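Local coordinates for angiopoietin-related protein 6 (Homo sapiens, PDB 6Y43) that is a secreted angiopoietin-like factor whose fibrinogen-like globe, bearing a bound calcium ion, probably mediates recognition of partners outside the cell, at residues E14-G19 with C39-E44. Residues are numbered along the deposited sequence; the frame is centred on the assembly and turned at random.
Sequences EARQAG and CEQQLE
Gln41 lays its side chain against Arg16 and Ala15, a compact example of how a single amide can fill the gap between a short helix and the turn that follows a strand. Arg16 and Gln41 run antiparallel as side chains, each passing the other. Gln41 OE1 comes to 3.7 Å from Arg16 CB, while its NE2 lies 3.9 Å from the methyl CB of Ala15. The glutamine is folded at its second torsion (chi2 -66°), which sets the amide against Ala15 and the backbone N and CB of Arg16, and its polar atoms find partners beyond the two segments: OE1 accepts from the backbone N of Gly47, and NE2 makes a weak bond to the carbonyl of Cys12. With a partner at each end, the flat amide is probably held in its rotation, more firmly at OE1. A leucine here would probably leave Gly47 N without its acceptor and give up the weak bond to Cys12 O.

Where Gln41 and Ala15 are buried, Arg16 is partly open to solvent. It carries CG opposite its backbone N (chi1 177°) and runs out alongside the turn toward the exposed Gln42, its CD 3.6 Å from Gln41 O. The guanidinium stands nearly perpendicular to the glutamine amide, at 84°, and lies oblique to the backbone carbonyl of Gln41, with NE 3.4 Å from Gln41 O. The turn itself is organised from within: Glu40 OE2 accepts from both Gln42 N (3.0 Å) and Leu43 N (2.9 Å), which arrive from opposite faces of the carboxylate.

The helix ends in a Schellman motif at Gly19, whose positive phi suits glycine. Near its start, the Cys12–Cys39 disulfide ties helix 12-17 covalently to strand 33-40, and Tyr26 of the antiparallel neighbour 24-30 touches Ala15, Cys39 and Gln41, so the helix packs beside this hairpin of the fibrinogen-like domain.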
loop_
_atom_site.group_PDB
_atom_site.type_symbol
_atom_site.label_atom_id
_atom_site.label_comp_id
_atom_site.label_asym_id
_atom_site.label_seq_id
_atom_site.Cartn_x
_atom_site.Cartn_y
_atom_site.Cartn_z
ATOM N N GLU A 14 13.501 9.239 -8.991
ATOM C CA GLU A 14 14.655 10.123 -9.165
ATOM C C GLU A 14 15.961 9.404 -8.813
ATOM O O GLU A 14 16.962 9.517 -9.535
ATOM C CB GLU A 14 14.474 11.389 -8.326
ATOM C CG GLU A 14 15.658 12.331 -8.478
ATOM C CD GLU A 14 15.535 13.586 -7.668
ATOM O OE1 GLU A 14 15.137 13.508 -6.487
ATOM O OE2 GLU A 14 15.845 14.658 -8.225
ATOM N N ALA A 15 15.967 8.628 -7.726
ATOM C CA ALA A 15 17.138 7.834 -7.384
ATOM C C ALA A 15 17.483 6.843 -8.499
ATOM O O ALA A 15 18.653 6.690 -8.875
ATOM C CB ALA A 15 16.883 7.102 -6.073
ATOM N N ARG A 16 16.472 6.161 -9.033
ATOM C CA ARG A 16 16.699 5.197 -10.101
ATOM C C ARG A 16 17.323 5.859 -11.320
ATOM O O ARG A 16 18.303 5.355 -11.881
ATOM C CB ARG A 16 15.377 4.528 -10.470
ATOM C CG ARG A 16 15.502 3.560 -11.620
ATOM C CD ARG A 16 16.335 2.349 -11.229
ATOM N NE ARG A 16 16.560 1.488 -12.385
ATOM C CZ ARG A 16 17.487 1.714 -13.310
ATOM N NH1 ARG A 16 18.284 2.776 -13.215
ATOM N NH2 ARG A 16 17.611 0.891 -14.342
ATOM N N GLN A 17 16.765 6.989 -11.748
ATOM C CA GLN A 17 17.294 7.677 -12.919
ATOM C C GLN A 17 18.718 8.174 -12.697
ATOM O O GLN A 17 19.440 8.430 -13.668
ATOM C CB GLN A 17 16.403 8.861 -13.282
ATOM C CG GLN A 17 14.924 8.576 -13.417
ATOM C CD GLN A 17 14.127 9.864 -13.589
ATOM O OE1 GLN A 17 14.708 10.936 -13.759
ATOM N NE2 GLN A 17 12.800 9.770 -13.514
ATOM N N ALA A 18 19.132 8.347 -11.443
ATOM C CA ALA A 18 20.503 8.733 -11.145
ATOM C C ALA A 18 21.457 7.545 -11.143
ATOM O O ALA A 18 22.654 7.732 -10.893
ATOM C CB ALA A 18 20.564 9.456 -9.790
ATOM N N GLY A 19 20.965 6.339 -11.414
ATOM C CA GLY A 19 21.805 5.171 -11.523
ATOM C C GLY A 19 21.829 4.269 -10.315
ATOM O O GLY A 19 22.722 3.424 -10.217
ATOM N N CYS A 39 12.719 1.344 -1.725
ATOM C CA CYS A 39 12.568 1.538 -3.164
ATOM C C CYS A 39 12.771 0.203 -3.859
ATOM O O CYS A 39 13.806 -0.446 -3.655
ATOM C CB CYS A 39 13.606 2.512 -3.736
ATOM S SG CYS A 39 13.585 4.207 -3.209
ATOM N N GLU A 40 11.785 -0.206 -4.665
ATOM C CA GLU A 40 11.909 -1.345 -5.574
ATOM C C GLU A 40 12.497 -0.807 -6.879
ATOM O O GLU A 40 11.834 -0.070 -7.619
ATOM C CB GLU A 40 10.554 -2.023 -5.786
ATOM C CG GLU A 40 10.554 -3.000 -6.945
ATOM C CD GLU A 40 11.566 -4.090 -6.755
ATOM O OE1 GLU A 40 11.499 -4.802 -5.730
ATOM O OE2 GLU A 40 12.417 -4.245 -7.649
ATOM N N GLN A 41 13.756 -1.132 -7.146
ATOM C CA GLN A 41 14.462 -0.515 -8.259
ATOM C C GLN A 41 14.638 -1.419 -9.473
ATOM O O GLN A 41 15.299 -1.008 -10.428
ATOM C CB GLN A 41 15.847 -0.033 -7.813
ATOM C CG GLN A 41 15.803 0.990 -6.701
ATOM C CD GLN A 41 15.183 2.306 -7.111
ATOM O OE1 GLN A 41 14.124 2.353 -7.731
ATOM N NE2 GLN A 41 15.825 3.399 -6.728
ATOM N N GLN A 42 14.093 -2.623 -9.465
ATOM C CA GLN A 42 14.235 -3.524 -10.611
ATOM C C GLN A 42 12.915 -3.855 -11.284
ATOM O O GLN A 42 12.829 -3.828 -12.515
ATOM C CB GLN A 42 14.914 -4.825 -10.171
ATOM C CG GLN A 42 16.377 -4.682 -9.904
ATOM C CD GLN A 42 17.173 -4.396 -11.165
ATOM O OE1 GLN A 42 17.094 -5.136 -12.152
ATOM N NE2 GLN A 42 17.927 -3.301 -11.149
ATOM N N LEU A 43 11.872 -4.143 -10.520
ATOM C CA LEU A 43 10.615 -4.562 -11.135
ATOM C C LEU A 43 9.989 -3.447 -11.966
ATOM O O LEU A 43 9.846 -2.305 -11.513
ATOM C CB LEU A 43 9.653 -5.045 -10.048
ATOM C CG LEU A 43 8.283 -5.581 -10.462
ATOM C CD1 LEU A 43 7.883 -6.721 -9.538
ATOM C CD2 LEU A 43 7.286 -4.457 -10.402
ATOM N N GLU A 44 9.603 -3.802 -13.194
ATOM C CA GLU A 44 8.930 -2.905 -14.131
ATOM C C GLU A 44 9.632 -1.558 -14.223
ATOM O O GLU A 44 9.027 -0.490 -14.118
ATOM C CB GLU A 44 7.466 -2.736 -13.747
ATOM C CG GLU A 44 6.656 -3.924 -14.153
ATOM C CD GLU A 44 5.195 -3.761 -13.826
ATOM O OE1 GLU A 44 4.677 -2.655 -14.042
ATOM O OE2 GLU A 44 4.581 -4.726 -13.330
#